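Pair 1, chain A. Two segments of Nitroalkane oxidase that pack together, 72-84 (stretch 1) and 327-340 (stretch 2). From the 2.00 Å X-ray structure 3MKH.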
# COMPACT_ATOMS: atom_id res chain seq x y z
N GLY A 72 6.65 -5.09 -39.52
CA GLY A 72 6.19 -5.21 -38.14
C GLY A 72 6.15 -6.64 -37.63
O GLY A 72 5.62 -7.55 -38.29
N GLY A 73 6.71 -6.85 -36.44
CA GLY A 73 6.76 -8.16 -35.83
C GLY A 73 5.73 -8.33 -34.73
O GLY A 73 4.69 -7.67 -34.71
N THR A 74 6.03 -9.22 -33.79
CA THR A 74 5.09 -9.53 -32.73
C THR A 74 5.12 -8.44 -31.65
O THR A 74 6.08 -7.69 -31.52
CB THR A 74 5.44 -10.85 -32.06
OG1 THR A 74 6.73 -10.73 -31.45
CG2 THR A 74 5.48 -11.98 -33.09
N LEU A 75 4.04 -8.37 -30.88
CA LEU A 75 3.96 -7.44 -29.77
C LEU A 75 5.02 -7.81 -28.72
O LEU A 75 5.59 -6.95 -28.06
CB LEU A 75 2.54 -7.48 -29.19
CG LEU A 75 1.84 -6.24 -28.65
CD1 LEU A 75 2.24 -4.94 -29.38
CD2 LEU A 75 0.32 -6.46 -28.67
N ILE A 76 5.31 -9.10 -28.58
CA ILE A 76 6.37 -9.53 -27.66
C ILE A 76 7.71 -8.87 -28.01
O ILE A 76 8.42 -8.37 -27.14
CB ILE A 76 6.54 -11.06 -27.68
CG1 ILE A 76 5.45 -11.74 -26.87
CG2 ILE A 76 7.88 -11.46 -27.08
CD1 ILE A 76 5.90 -12.07 -25.45
N GLU A 77 8.07 -8.90 -29.29
CA GLU A 77 9.33 -8.31 -29.73
C GLU A 77 9.33 -6.79 -29.56
O GLU A 77 10.36 -6.19 -29.24
CB GLU A 77 9.62 -8.69 -31.20
CG GLU A 77 10.30 -10.04 -31.33
CD GLU A 77 10.02 -10.75 -32.66
OE1 GLU A 77 9.17 -10.28 -33.46
OE2 GLU A 77 10.67 -11.79 -32.90
N SER A 78 8.18 -6.18 -29.79
CA SER A 78 8.02 -4.77 -29.51
C SER A 78 8.24 -4.47 -28.03
O SER A 78 8.86 -3.48 -27.67
CB SER A 78 6.63 -4.30 -29.94
OG SER A 78 6.59 -4.24 -31.35
N ALA A 79 7.72 -5.34 -27.16
CA ALA A 79 7.86 -5.14 -25.72
C ALA A 79 9.32 -5.23 -25.32
O ALA A 79 9.78 -4.52 -24.43
CB ALA A 79 7.02 -6.15 -24.95
N ILE A 80 10.06 -6.12 -25.98
CA ILE A 80 11.49 -6.26 -25.72
C ILE A 80 12.23 -4.99 -26.11
O ILE A 80 13.01 -4.45 -25.33
CB ILE A 80 12.07 -7.50 -26.44
CG1 ILE A 80 11.55 -8.78 -25.76
CG2 ILE A 80 13.60 -7.44 -26.45
CD1 ILE A 80 11.75 -10.08 -26.57
N LEU A 81 11.95 -4.48 -27.30
CA LEU A 81 12.59 -3.25 -27.75
C LEU A 81 12.27 -2.09 -26.81
O LEU A 81 13.16 -1.34 -26.38
CB LEU A 81 12.15 -2.92 -29.17
CG LEU A 81 12.54 -1.53 -29.69
CD1 LEU A 81 14.05 -1.42 -29.83
CD2 LEU A 81 11.87 -1.24 -31.02
N VAL A 82 10.99 -1.93 -26.50
CA VAL A 82 10.54 -0.80 -25.67
C VAL A 82 11.15 -0.83 -24.26
O VAL A 82 11.55 0.22 -23.73
CB VAL A 82 9.00 -0.73 -25.61
CG1 VAL A 82 8.56 0.27 -24.57
CG2 VAL A 82 8.43 -0.36 -26.98
N GLU A 83 11.22 -2.01 -23.65
CA GLU A 83 11.80 -2.14 -22.32
C GLU A 83 13.26 -1.67 -22.34
O GLU A 83 13.68 -0.87 -21.49
CB GLU A 83 11.71 -3.60 -21.78
CG GLU A 83 12.50 -3.79 -20.46
CD GLU A 83 12.68 -5.26 -20.04
OE1 GLU A 83 11.98 -6.14 -20.57
OE2 GLU A 83 13.54 -5.53 -19.16
N GLU A 84 14.03 -2.17 -23.30
CA GLU A 84 15.42 -1.78 -23.40
C GLU A 84 15.56 -0.26 -23.62
O GLU A 84 16.36 0.39 -22.95
CB GLU A 84 16.11 -2.57 -24.52
CG GLU A 84 17.58 -2.16 -24.75
CD GLU A 84 18.46 -2.35 -23.51
OE1 GLU A 84 18.13 -3.19 -22.63
OE2 GLU A 84 19.50 -1.68 -23.43
N ALA A 327 5.97 -7.59 -13.28
CA ALA A 327 5.61 -6.65 -14.35
C ALA A 327 5.97 -7.19 -15.75
O ALA A 327 5.14 -7.13 -16.68
CB ALA A 327 6.27 -5.26 -14.12
N ARG A 328 7.19 -7.68 -15.91
CA ARG A 328 7.62 -8.20 -17.22
C ARG A 328 6.81 -9.44 -17.60
O ARG A 328 6.38 -9.57 -18.74
CB ARG A 328 9.13 -8.52 -17.28
CG ARG A 328 9.58 -8.81 -18.71
CD ARG A 328 11.03 -9.27 -18.80
NE ARG A 328 11.96 -8.23 -18.39
CZ ARG A 328 12.63 -8.24 -17.25
NH1 ARG A 328 12.49 -9.25 -16.38
NH2 ARG A 328 13.46 -7.24 -16.96
N ALA A 329 6.63 -10.35 -16.65
CA ALA A 329 5.86 -11.57 -16.86
C ALA A 329 4.45 -11.25 -17.34
O ALA A 329 3.96 -11.83 -18.32
CB ALA A 329 5.82 -12.40 -15.56
N LEU A 330 3.80 -10.30 -16.65
CA LEU A 330 2.46 -9.85 -17.02
C LEU A 330 2.45 -9.18 -18.40
O LEU A 330 1.58 -9.46 -19.23
CB LEU A 330 1.88 -8.90 -15.96
CG LEU A 330 0.49 -8.35 -16.33
CD1 LEU A 330 -0.47 -9.48 -16.59
CD2 LEU A 330 -0.07 -7.42 -15.26
N THR A 331 3.42 -8.29 -18.64
CA THR A 331 3.50 -7.62 -19.93
C THR A 331 3.64 -8.65 -21.07
O THR A 331 2.99 -8.52 -22.11
CB THR A 331 4.66 -6.61 -19.99
OG1 THR A 331 4.37 -5.52 -19.10
CG2 THR A 331 4.81 -6.05 -21.39
N TRP A 332 4.50 -9.65 -20.89
CA TRP A 332 4.71 -10.65 -21.96
C TRP A 332 3.47 -11.54 -22.16
O TRP A 332 3.14 -11.91 -23.29
CB TRP A 332 5.95 -11.49 -21.67
CG TRP A 332 7.24 -10.73 -21.91
CD1 TRP A 332 7.39 -9.38 -22.12
CD2 TRP A 332 8.56 -11.28 -21.97
NE1 TRP A 332 8.72 -9.06 -22.30
CE2 TRP A 332 9.46 -10.21 -22.22
CE3 TRP A 332 9.08 -12.58 -21.85
CZ2 TRP A 332 10.84 -10.40 -22.34
CZ3 TRP A 332 10.45 -12.76 -21.96
CH2 TRP A 332 11.31 -11.68 -22.21
N LYS A 333 2.80 -11.88 -21.07
CA LYS A 333 1.54 -12.63 -21.19
C LYS A 333 0.52 -11.85 -22.03
O LYS A 333 -0.10 -12.39 -22.94
CB LYS A 333 0.98 -12.99 -19.80
CG LYS A 333 -0.45 -13.51 -19.82
CD LYS A 333 -0.59 -14.82 -20.59
CE LYS A 333 -2.09 -15.21 -20.74
NZ LYS A 333 -2.34 -16.51 -21.43
N ALA A 334 0.36 -10.56 -21.71
CA ALA A 334 -0.56 -9.71 -22.45
C ALA A 334 -0.13 -9.58 -23.91
O ALA A 334 -0.96 -9.61 -24.81
CB ALA A 334 -0.66 -8.31 -21.80
N ALA A 335 1.18 -9.42 -24.14
CA ALA A 335 1.68 -9.34 -25.51
C ALA A 335 1.30 -10.61 -26.28
O ALA A 335 0.84 -10.56 -27.43
CB ALA A 335 3.18 -9.16 -25.50
N HIS A 336 1.51 -11.76 -25.65
CA HIS A 336 1.26 -13.03 -26.32
C HIS A 336 -0.24 -13.25 -26.55
O HIS A 336 -0.66 -13.62 -27.65
CB HIS A 336 1.86 -14.18 -25.51
CG HIS A 336 1.74 -15.51 -26.19
ND1 HIS A 336 0.76 -16.42 -25.88
CD2 HIS A 336 2.47 -16.06 -27.20
CE1 HIS A 336 0.90 -17.49 -26.65
NE2 HIS A 336 1.93 -17.30 -27.46
N ALA A 337 -1.05 -13.01 -25.52
CA ALA A 337 -2.49 -13.22 -25.64
C ALA A 337 -3.16 -12.29 -26.68
O ALA A 337 -4.08 -12.71 -27.41
CB ALA A 337 -3.17 -13.08 -24.27
N MET A 338 -2.70 -11.04 -26.74
CA MET A 338 -3.28 -10.11 -27.69
C MET A 338 -3.22 -10.66 -29.11
O MET A 338 -4.12 -10.44 -29.91
CB MET A 338 -2.58 -8.75 -27.65
CG MET A 338 -3.07 -7.85 -26.52
SD MET A 338 -4.80 -7.39 -26.74
CE MET A 338 -4.71 -6.32 -28.17
N GLU A 339 -2.15 -11.38 -29.42
CA GLU A 339 -1.95 -11.89 -30.78
C GLU A 339 -2.30 -13.38 -30.95
O GLU A 339 -2.51 -13.83 -32.08
CB GLU A 339 -0.52 -11.57 -31.26
CG GLU A 339 -0.31 -10.05 -31.43
CD GLU A 339 1.07 -9.65 -31.93
OE1 GLU A 339 1.20 -8.54 -32.50
OE2 GLU A 339 2.03 -10.45 -31.77
N ASN A 340 -2.38 -14.12 -29.85
CA ASN A 340 -2.52 -15.58 -29.94
C ASN A 340 -3.63 -16.20 -29.10
O ASN A 340 -3.86 -17.41 -29.16
CB ASN A 340 -1.20 -16.26 -29.58
CG ASN A 340 -0.08 -15.81 -30.46
OD1 ASN A 340 -0.01 -16.19 -31.63
ND2 ASN A 340 0.80 -14.95 -29.93
O HOH W 1 2.16 -6.27 -33.08
O HOH W 2 3.01 -11.09 -29.35
O HOH W 3 9.77 -6.33 -22.21

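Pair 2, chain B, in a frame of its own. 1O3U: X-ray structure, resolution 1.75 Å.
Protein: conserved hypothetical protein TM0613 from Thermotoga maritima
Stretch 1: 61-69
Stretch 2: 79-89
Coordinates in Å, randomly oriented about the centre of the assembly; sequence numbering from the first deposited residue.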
# COMPACT_ATOMS: atom_id res chain seq x y z
N TYR B 61 1.17 13.25 2.06
CA TYR B 61 0.53 11.98 1.81
C TYR B 61 0.47 11.78 0.32
O TYR B 61 0.74 10.70 -0.17
CB TYR B 61 -0.85 12.01 2.46
CG TYR B 61 -0.73 12.41 3.92
CD1 TYR B 61 -0.15 11.55 4.85
CD2 TYR B 61 -1.14 13.67 4.35
CE1 TYR B 61 -0.02 11.91 6.20
CE2 TYR B 61 -1.02 14.04 5.69
CZ TYR B 61 -0.45 13.16 6.61
OH TYR B 61 -0.34 13.54 7.92
N SER B 62 0.16 12.86 -0.40
CA SER B 62 -0.28 12.72 -1.75
C SER B 62 0.91 12.70 -2.71
O SER B 62 1.98 13.19 -2.41
CB SER B 62 -1.25 13.85 -2.09
OG SER B 62 -0.59 15.07 -2.23
N VAL B 63 0.68 12.13 -3.88
CA VAL B 63 1.68 12.18 -4.96
C VAL B 63 1.92 13.61 -5.40
O VAL B 63 3.07 13.97 -5.58
CB VAL B 63 1.27 11.30 -6.15
CG1 VAL B 63 2.34 11.30 -7.23
CG2 VAL B 63 1.02 9.90 -5.65
N PRO B 64 0.90 14.46 -5.55
CA PRO B 64 1.16 15.88 -5.78
C PRO B 64 2.04 16.51 -4.70
O PRO B 64 2.89 17.29 -5.10
CB PRO B 64 -0.23 16.51 -5.78
CG PRO B 64 -1.11 15.47 -6.17
CD PRO B 64 -0.55 14.20 -5.56
N ASP B 65 1.88 16.12 -3.43
CA ASP B 65 2.71 16.65 -2.34
C ASP B 65 4.17 16.33 -2.63
O ASP B 65 5.01 17.21 -2.68
CB ASP B 65 2.34 16.06 -0.96
CG ASP B 65 1.08 16.64 -0.37
OD1 ASP B 65 0.63 17.73 -0.79
OD2 ASP B 65 0.46 16.04 0.54
N PHE B 66 4.47 15.06 -2.86
CA PHE B 66 5.85 14.63 -3.01
C PHE B 66 6.47 15.18 -4.31
O PHE B 66 7.61 15.62 -4.31
CB PHE B 66 5.97 13.12 -2.98
CG PHE B 66 5.40 12.46 -1.74
CD1 PHE B 66 5.71 12.91 -0.47
CD2 PHE B 66 4.61 11.33 -1.86
CE1 PHE B 66 5.21 12.28 0.64
CE2 PHE B 66 4.09 10.71 -0.73
CZ PHE B 66 4.40 11.18 0.52
N LEU B 67 5.75 15.14 -5.41
CA LEU B 67 6.29 15.73 -6.67
C LEU B 67 6.53 17.22 -6.58
O LEU B 67 7.48 17.73 -7.16
CB LEU B 67 5.35 15.45 -7.84
CG LEU B 67 5.30 14.06 -8.41
CD1 LEU B 67 4.45 14.12 -9.67
CD2 LEU B 67 6.74 13.53 -8.76
N GLY B 68 5.69 17.93 -5.85
CA GLY B 68 5.90 19.35 -5.64
C GLY B 68 7.20 19.59 -4.91
O GLY B 68 7.95 20.46 -5.30
N GLU B 69 7.48 18.84 -3.84
CA GLU B 69 8.72 18.98 -3.08
C GLU B 69 9.92 18.64 -3.98
O GLU B 69 10.95 19.31 -3.97
CB GLU B 69 8.75 18.06 -1.83
CG GLU B 69 8.01 18.54 -0.58
CD GLU B 69 8.05 17.50 0.56
OE1 GLU B 69 9.16 17.19 1.08
OE2 GLU B 69 6.97 16.99 0.92
N GLU B 79 3.18 17.09 -17.43
CA GLU B 79 2.24 15.99 -17.62
C GLU B 79 2.26 14.99 -16.47
O GLU B 79 1.24 14.40 -16.18
CB GLU B 79 2.45 15.27 -18.94
CG GLU B 79 3.55 14.23 -18.98
CD GLU B 79 3.84 13.81 -20.41
OE1 GLU B 79 4.40 14.67 -21.12
OE2 GLU B 79 3.49 12.67 -20.81
N LEU B 80 3.41 14.80 -15.84
CA LEU B 80 3.48 13.94 -14.63
C LEU B 80 2.77 14.58 -13.45
O LEU B 80 2.17 13.90 -12.67
CB LEU B 80 4.91 13.59 -14.27
CG LEU B 80 5.62 12.64 -15.23
CD1 LEU B 80 7.01 12.20 -14.67
CD2 LEU B 80 4.77 11.42 -15.59
N MET B 81 2.90 15.89 -13.28
CA MET B 81 2.14 16.57 -12.21
C MET B 81 0.66 16.44 -12.49
O MET B 81 -0.10 16.19 -11.56
CB MET B 81 2.50 18.06 -12.09
CG MET B 81 1.80 18.77 -10.90
SD MET B 81 1.99 18.00 -9.20
CE MET B 81 3.66 17.86 -9.27
N ASP B 82 0.26 16.63 -13.76
CA ASP B 82 -1.13 16.42 -14.20
C ASP B 82 -1.62 15.01 -13.83
O ASP B 82 -2.69 14.86 -13.26
CB ASP B 82 -1.29 16.61 -15.71
CG ASP B 82 -1.37 18.08 -16.13
OD1 ASP B 82 -1.48 18.35 -17.37
OD2 ASP B 82 -1.33 19.01 -15.30
N HIS B 83 -0.84 14.00 -14.15
CA HIS B 83 -1.22 12.62 -13.80
C HIS B 83 -1.35 12.44 -12.29
O HIS B 83 -2.25 11.74 -11.81
CB HIS B 83 -0.19 11.61 -14.31
CG HIS B 83 -0.02 11.59 -15.80
ND1 HIS B 83 -0.90 12.17 -16.67
CD2 HIS B 83 0.94 11.01 -16.57
CE1 HIS B 83 -0.49 11.99 -17.91
NE2 HIS B 83 0.61 11.25 -17.88
N ALA B 84 -0.42 13.05 -11.56
CA ALA B 84 -0.40 12.94 -10.11
C ALA B 84 -1.68 13.50 -9.54
O ALA B 84 -2.24 12.95 -8.62
CB ALA B 84 0.77 13.66 -9.53
N LEU B 85 -2.16 14.58 -10.11
CA LEU B 85 -3.35 15.22 -9.59
C LEU B 85 -4.56 14.35 -9.85
O LEU B 85 -5.42 14.26 -8.99
CB LEU B 85 -3.52 16.60 -10.18
CG LEU B 85 -2.45 17.52 -9.57
CD1 LEU B 85 -2.15 18.69 -10.50
CD2 LEU B 85 -2.88 17.98 -8.19
N GLU B 86 -4.58 13.65 -10.98
CA GLU B 86 -5.65 12.70 -11.27
C GLU B 86 -5.62 11.52 -10.31
O GLU B 86 -6.66 11.02 -9.88
CB GLU B 86 -5.56 12.19 -12.70
CG GLU B 86 -5.77 13.26 -13.74
CD GLU B 86 -7.22 13.57 -13.97
OE1 GLU B 86 -7.99 12.64 -14.29
OE2 GLU B 86 -7.59 14.75 -13.82
N LEU B 87 -4.42 11.07 -9.97
CA LEU B 87 -4.25 9.94 -9.07
C LEU B 87 -4.63 10.30 -7.65
O LEU B 87 -5.05 9.44 -6.88
CB LEU B 87 -2.80 9.51 -9.06
CG LEU B 87 -2.38 8.61 -10.19
CD1 LEU B 87 -0.84 8.68 -10.33
CD2 LEU B 87 -2.89 7.18 -9.88
N ASP B 88 -4.49 11.57 -7.32
CA ASP B 88 -4.79 12.05 -5.99
C ASP B 88 -6.29 12.02 -5.66
O ASP B 88 -6.65 12.01 -4.49
CB ASP B 88 -4.27 13.47 -5.81
CG ASP B 88 -4.29 13.91 -4.37
OD1 ASP B 88 -3.88 13.11 -3.50
OD2 ASP B 88 -4.68 15.03 -4.01
N LYS B 89 -7.13 12.03 -6.69
CA LYS B 89 -8.60 12.06 -6.49
C LYS B 89 -9.18 10.76 -5.92
O LYS B 89 -8.60 9.69 -6.06
CB LYS B 89 -9.29 12.39 -7.82
CG LYS B 89 -9.02 13.80 -8.33
CD LYS B 89 -9.16 13.86 -9.85
CE LYS B 89 -8.80 15.23 -10.42
NZ LYS B 89 -10.02 16.02 -10.77
O HOH W 4 -2.90 16.61 -2.65

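In both pairs the start of one helix packs against the last turns of another, and the two helices run nearly antiparallel. The axes approach to 8.7 Å at an angle of 149° in pair 1 and to 8.9 Å at 154° in pair 2, and the backbones of 14 central residues superpose with an RMSD of 0.7 Å. The match extends to the lead-in of the first helix: A:Thr74 and B:Ser62 coincide as N-caps. Each hydroxyl accepts from the third residue on, with A:Glu77 N to A:Thr74 OG1 at 3.1 Å and B:Asp65 N to B:Ser62 OG at 2.9 Å. The acidic residues reciprocate, since A:Glu77 OE1 accepts a weak bond from A:Thr74 N (3.3 Å), as does B:Asp65 OD2 from B:Ser62 N (3.3 Å).

The helices come closest around an alanine, A:Ala335 in pair 1 and B:Ala84 in pair 2. Its CA lies 5.2 Å from A:Ile76 CA in the first case and 5.5 Å from B:Pro64 CA in the second. The small methyl points toward the partner helix and is met by different side chains. In pair 1, A:Ile76 CG1 lies 3.7 Å from A:Ala335 CB, and A:Leu75 CB lies 4.1 Å from the same methyl. In pair 2, B:Val63 CG1 and B:Leu67 CD1 each reach B:Ala84 CB at 3.7 Å, while the proline ring acts as a knob among B:Met81, B:Ala84, B:Leu85 and B:Asp88; B:Pro64 CG is 3.7 Å from B:Leu85 CD2.

One turn earlier on the second helix, bulk is distributed differently. A:Trp332 fills its position with an indole; A:Ala79, whose counterpart in pair 2 is B:Leu67, adds just a methyl beside it, and A:Ile76 and A:Ile80 also pack against this residue, with A:Ile76 CD1 3.8 Å from A:Trp332 CB and A:Ile80 CG1 3.9 Å from A:Trp332 CZ2. In pair 2 the flexible B:Met81 replaces the indole, and the larger B:Leu67 takes the place of A:Ala79, with B:Leu67 CB 3.3 Å from B:Met81 CE. B:Gly68, matching A:Ile80, has no side chain to add, but its backbone N still lies 4.0 Å from B:Met81 CE.

The polar contacts also differ at the matched acidic positions A:Glu339 and B:Asp88. A:Glu339 OE2 accepts a hydrogen bond from A:Leu75 N at 3.0 Å, tying its carboxylate directly to the first turn of the opposing helix. The shorter B:Asp88 makes no direct hydrogen bond across the pair; instead, water 4 donates to B:Asp88 OD2 (2.7 Å) and lies 2.8 Å from B:Ser62 OG, bridging the carboxylate to the N-cap. Pair 1 also uses water: water 2 donates to both A:Glu339 OE2 (2.7 Å) and A:Ala335 O (2.9 Å) while accepting from A:Ile76 N (3.1 Å). Thus a similar backbone frame accommodates a direct carboxylate-to-backbone bond supplemented by water in pair 1, and a link through water alone in pair 2.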